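Local coordinates for type 3A cellulose-binding domain protein (Clostridium thermocellum, PDB 4B9P), which binds cellulose through this extracellular family 3 carbohydrate-binding module of an anti-sigma factor that probably senses polysaccharide and releases the sigma factor SigI2, at residues N64-Q76 against S86-V98. Numbering follows the deposited sequence.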
loop_
_atom_site.group_PDB
_atom_site.type_symbol
_atom_site.label_atom_id
_atom_site.label_comp_id
_atom_site.label_asym_id
_atom_site.label_seq_id
_atom_site.Cartn_x
_atom_site.Cartn_y
_atom_site.Cartn_z
ATOM N N ASN A 64 -8.025 -5.659 -9.968
ATOM C CA ASN A 64 -8.804 -6.711 -10.610
ATOM C C ASN A 64 -10.250 -6.746 -10.117
ATOM O O ASN A 64 -11.093 -7.338 -10.802
ATOM C CB ASN A 64 -8.126 -8.084 -10.445
ATOM C CG ASN A 64 -8.071 -8.564 -9.005
ATOM O OD1 ASN A 64 -7.878 -7.782 -8.091
ATOM N ND2 ASN A 64 -8.251 -9.848 -8.802
ATOM N N ILE A 65 -10.573 -6.079 -8.995
ATOM C CA ILE A 65 -11.980 -5.961 -8.558
ATOM C C ILE A 65 -12.579 -4.601 -8.880
ATOM O O ILE A 65 -13.726 -4.329 -8.534
ATOM C CB ILE A 65 -12.183 -6.332 -7.079
ATOM C CG1 ILE A 65 -11.518 -5.334 -6.129
ATOM C CG2 ILE A 65 -11.675 -7.752 -6.840
ATOM C CD1 ILE A 65 -11.856 -5.575 -4.652
ATOM N N THR A 66 -11.799 -3.815 -9.622
ATOM C CA THR A 66 -12.059 -2.415 -10.023
ATOM C C THR A 66 -11.803 -1.425 -8.899
ATOM O O THR A 66 -12.056 -1.693 -7.723
ATOM C CB THR A 66 -13.411 -2.151 -10.734
ATOM O OG1 THR A 66 -14.495 -2.099 -9.777
ATOM C CG2 THR A 66 -13.671 -3.183 -11.855
ATOM N N SER A 67 -11.327 -0.251 -9.289
ATOM C CA SER A 67 -10.851 0.717 -8.313
ATOM C C SER A 67 -11.951 1.272 -7.413
ATOM O O SER A 67 -11.658 1.724 -6.302
ATOM C CB SER A 67 -10.095 1.830 -9.038
ATOM O OG SER A 67 -10.994 2.517 -9.866
ATOM N N SER A 68 -13.202 1.209 -7.853
ATOM C CA SER A 68 -14.276 1.728 -7.042
ATOM C C SER A 68 -14.518 0.914 -5.789
ATOM O O SER A 68 -15.202 1.394 -4.909
ATOM C CB SER A 68 -15.571 1.882 -7.858
ATOM O OG SER A 68 -15.784 0.724 -8.654
ATOM N N LYS A 69 -13.952 -0.278 -5.700
ATOM C CA LYS A 69 -14.053 -1.107 -4.487
ATOM C C LYS A 69 -12.886 -0.919 -3.512
ATOM O O LYS A 69 -12.866 -1.513 -2.433
ATOM C CB LYS A 69 -14.239 -2.623 -4.849
ATOM C CG LYS A 69 -15.573 -2.849 -5.553
ATOM C CD LYS A 69 -15.752 -4.298 -5.948
ATOM C CE LYS A 69 -17.087 -4.446 -6.689
ATOM N NZ LYS A 69 -17.400 -5.848 -6.970
ATOM N N ILE A 70 -11.908 -0.099 -3.912
ATOM C CA ILE A 70 -10.689 0.126 -3.152
ATOM C C ILE A 70 -10.761 1.480 -2.473
ATOM O O ILE A 70 -11.241 2.441 -3.085
ATOM C CB ILE A 70 -9.436 0.111 -4.120
ATOM C CG1 ILE A 70 -9.373 -1.181 -4.943
ATOM C CG2 ILE A 70 -8.197 0.313 -3.275
ATOM C CD1 ILE A 70 -9.395 -2.484 -4.106
ATOM N N THR A 71 -10.267 1.550 -1.242
ATOM C CA THR A 71 -10.086 2.825 -0.553
ATOM C C THR A 71 -8.590 3.007 -0.246
ATOM O O THR A 71 -7.879 2.025 -0.056
ATOM C CB THR A 71 -10.894 2.895 0.765
ATOM O OG1 THR A 71 -10.345 2.000 1.730
ATOM C CG2 THR A 71 -12.332 2.478 0.529
ATOM N N GLY A 72 -8.120 4.244 -0.199
ATOM C CA GLY A 72 -6.766 4.485 0.243
ATOM C C GLY A 72 -6.716 5.800 0.963
ATOM O O GLY A 72 -7.355 6.772 0.529
ATOM N N THR A 73 -5.918 5.854 2.023
ATOM C CA THR A 73 -5.785 7.045 2.824
ATOM C C THR A 73 -4.310 7.213 3.132
ATOM O O THR A 73 -3.607 6.229 3.372
ATOM C CB THR A 73 -6.554 6.869 4.161
ATOM O OG1 THR A 73 -7.853 6.298 3.924
ATOM C CG2 THR A 73 -6.653 8.212 4.934
ATOM N N VAL A 74 -3.836 8.461 3.153
ATOM C CA VAL A 74 -2.513 8.756 3.616
ATOM C C VAL A 74 -2.609 9.139 5.080
ATOM O O VAL A 74 -3.343 10.076 5.419
ATOM C CB VAL A 74 -1.907 9.882 2.764
ATOM C CG1 VAL A 74 -0.554 10.321 3.331
ATOM C CG2 VAL A 74 -1.851 9.472 1.262
ATOM N N VAL A 75 -1.847 8.459 5.937
ATOM C CA VAL A 75 -1.927 8.695 7.376
ATOM C C VAL A 75 -0.567 9.122 7.896
ATOM O O VAL A 75 0.432 8.481 7.619
ATOM C CB VAL A 75 -2.356 7.399 8.079
ATOM C CG1 VAL A 75 -2.480 7.627 9.588
ATOM C CG2 VAL A 75 -3.685 6.877 7.481
ATOM N N GLN A 76 -0.567 10.196 8.662
ATOM C CA GLN A 76 0.614 10.604 9.395
ATOM C C GLN A 76 0.675 9.821 10.719
ATOM O O GLN A 76 -0.343 9.649 11.404
ATOM C CB GLN A 76 0.583 12.119 9.640
ATOM C CG GLN A 76 0.779 12.951 8.369
ATOM C CD GLN A 76 -0.478 13.072 7.506
ATOM O OE1 GLN A 76 -1.535 13.483 7.999
ATOM N NE2 GLN A 76 -0.368 12.737 6.222
ATOM N N SER A 86 4.770 7.777 8.133
ATOM C CA SER A 86 3.479 7.867 7.450
ATOM C C SER A 86 3.174 6.476 6.962
ATOM O O SER A 86 4.086 5.637 6.835
ATOM C CB SER A 86 3.604 8.765 6.240
ATOM O OG SER A 86 3.970 10.084 6.610
ATOM N N TYR A 87 1.912 6.213 6.632
ATOM C CA TYR A 87 1.626 5.005 5.878
ATOM C C TYR A 87 0.455 5.291 4.961
ATOM O O TYR A 87 -0.401 6.142 5.240
ATOM C CB TYR A 87 1.346 3.753 6.741
ATOM C CG TYR A 87 0.307 3.906 7.807
ATOM C CD1 TYR A 87 -1.050 3.681 7.537
ATOM C CD2 TYR A 87 0.664 4.243 9.101
ATOM C CE1 TYR A 87 -2.003 3.786 8.572
ATOM C CE2 TYR A 87 -0.263 4.342 10.118
ATOM C CZ TYR A 87 -1.599 4.118 9.847
ATOM O OH TYR A 87 -2.506 4.242 10.870
ATOM N N VAL A 88 0.440 4.587 3.839
ATOM C CA VAL A 88 -0.734 4.496 3.008
ATOM C C VAL A 88 -1.542 3.334 3.534
ATOM O O VAL A 88 -1.029 2.231 3.645
ATOM C CB VAL A 88 -0.313 4.187 1.541
ATOM C CG1 VAL A 88 -1.545 4.154 0.658
ATOM C CG2 VAL A 88 0.727 5.196 1.047
ATOM N N GLU A 89 -2.792 3.581 3.914
ATOM C CA GLU A 89 -3.648 2.492 4.346
ATOM C C GLU A 89 -4.651 2.214 3.236
ATOM O O GLU A 89 -5.479 3.072 2.896
ATOM C CB GLU A 89 -4.396 2.859 5.625
ATOM C CG GLU A 89 -5.206 1.698 6.121
ATOM C CD GLU A 89 -5.753 1.905 7.503
ATOM O OE1 GLU A 89 -5.004 1.715 8.474
ATOM O OE2 GLU A 89 -6.943 2.221 7.615
ATOM N N ILE A 90 -4.589 1.008 2.682
ATOM C CA ILE A 90 -5.465 0.580 1.611
ATOM C C ILE A 90 -6.519 -0.305 2.245
ATOM O O ILE A 90 -6.220 -1.165 3.073
ATOM C CB ILE A 90 -4.660 -0.200 0.570
ATOM C CG1 ILE A 90 -3.721 0.745 -0.152
ATOM C CG2 ILE A 90 -5.599 -0.894 -0.447
ATOM C CD1 ILE A 90 -2.766 0.047 -1.139
ATOM N N GLY A 91 -7.765 -0.054 1.906
ATOM C CA GLY A 91 -8.858 -0.844 2.416
ATOM C C GLY A 91 -9.841 -1.095 1.299
ATOM O O GLY A 91 -9.546 -0.871 0.111
ATOM N N PHE A 92 -11.021 -1.570 1.695
ATOM C CA PHE A 92 -12.015 -2.008 0.729
ATOM C C PHE A 92 -13.360 -1.497 1.174
ATOM O O PHE A 92 -13.635 -1.370 2.376
ATOM C CB PHE A 92 -12.012 -3.535 0.703
ATOM C CG PHE A 92 -10.689 -4.094 0.288
ATOM C CD1 PHE A 92 -10.395 -4.283 -1.039
ATOM C CD2 PHE A 92 -9.707 -4.358 1.237
ATOM C CE1 PHE A 92 -9.152 -4.747 -1.421
ATOM C CE2 PHE A 92 -8.470 -4.827 0.839
ATOM C CZ PHE A 92 -8.204 -5.007 -0.471
ATOM N N THR A 93 -14.249 -1.242 0.224
ATOM C CA THR A 93 -15.561 -0.709 0.597
ATOM C C THR A 93 -16.437 -1.802 1.199
ATOM O O THR A 93 -16.164 -3.009 1.071
ATOM C CB THR A 93 -16.275 -0.123 -0.593
ATOM O OG1 THR A 93 -16.463 -1.189 -1.538
ATOM C CG2 THR A 93 -15.479 1.039 -1.196
ATOM N N ASN A 94 -17.517 -1.369 1.839
ATOM C CA ASN A 94 -18.413 -2.267 2.536
ATOM C C ASN A 94 -18.982 -3.289 1.554
ATOM O O ASN A 94 -19.291 -4.412 1.940
ATOM C CB ASN A 94 -19.525 -1.454 3.199
ATOM C CG ASN A 94 -20.323 -2.264 4.151
ATOM O OD1 ASN A 94 -19.758 -2.943 5.009
ATOM N ND2 ASN A 94 -21.651 -2.236 4.007
ATOM N N SER A 95 -19.143 -2.893 0.290
ATOM C CA SER A 95 -19.718 -3.735 -0.747
ATOM C C SER A 95 -18.653 -4.428 -1.633
ATOM O O SER A 95 -18.972 -4.978 -2.681
ATOM C CB SER A 95 -20.694 -2.896 -1.554
ATOM O OG SER A 95 -21.916 -2.669 -0.822
ATOM N N ALA A 96 -17.396 -4.442 -1.203
ATOM C CA ALA A 96 -16.337 -5.099 -1.965
ATOM C C ALA A 96 -16.471 -6.621 -2.006
ATOM O O ALA A 96 -15.880 -7.261 -2.857
ATOM C CB ALA A 96 -14.980 -4.734 -1.412
ATOM N N GLY A 97 -17.208 -7.207 -1.066
ATOM C CA GLY A 97 -17.486 -8.631 -1.085
ATOM C C GLY A 97 -16.474 -9.424 -0.272
ATOM O O GLY A 97 -15.787 -8.926 0.618
ATOM N N VAL A 98 -16.384 -10.699 -0.622
ATOM C CA VAL A 98 -15.642 -11.668 0.155
ATOM C C VAL A 98 -14.511 -12.214 -0.688
ATOM O O VAL A 98 -14.687 -12.470 -1.882
ATOM C CB VAL A 98 -16.583 -12.798 0.635
ATOM C CG1 VAL A 98 -15.809 -13.971 1.168
ATOM C CG2 VAL A 98 -17.522 -12.232 1.697
HETATM O O HOH W 1 -17.526 0.122 -3.835
HETATM O O HOH W 2 -18.137 -7.213 -4.917
HETATM O O HOH W 3 -8.253 3.231 3.184
HETATM O O HOH W 4 -12.039 1.116 3.692
HETATM O O HOH W 5 2.012 11.661 5.234
#
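Strands 70-76 and 86-92 run antiparallel as the two arms of a beta hairpin, joined by pairs of backbone hydrogen bonds at Thr71-Gly91, Thr73-Glu89 and Val75-Tyr87, and a further bond from Thr93 N to Lys69 O (3.0 Å) carries the pairing past the strand ends. On one face, Val75 lies over the ring of Tyr87. Val75 CB stands 3.9 Å from the centroid of the Tyr87 ring, 19° off the normal, a CH-pi contact, and Val75 CG1 lies 3.6 Å from Tyr87 CZ. Tyr87 CG sits between its own backbone N and carbonyl carbon (chi1 52°), which lays the ring beside the cross-strand valine. Glu89 CB meets the rim of this ring in its plane, and the carboxylate turns to Arg45 of strand 42-48 in a salt bridge. Farther along this face Thr71 OG1 packs over Gly91, 3.3 Å from Gly91 CA, where the partner has no side chain. Two waters bind this hydroxyl: one donates to Glu89 O, the other to Phe92 O. Toward the Phe92 end the opposite face, with Ile70, Ile90 and Phe92, is apolar. Ile70 CD1 presses obliquely on the Phe92 ring, 3.5 Å from Phe92 CE1, and Ile65 CD1 adds a looser touch; Ile70 CG2 meets Ile90 CG2 at 4.0 Å. Ile90 and Val88 continue into side chains of strand 104-111, so this face closes the beta sandwich characteristic of family 3 modules. Strand 70-81 is outermost in its sheet within the chain, with strand 84-92 as its sheet neighbour. The alternation of side chains thus gives the hairpin apolar packing toward the opposing sheet and, on the other face, a tyrosine-valine contact and a threonine hydroxyl linked through water to backbone carbonyls.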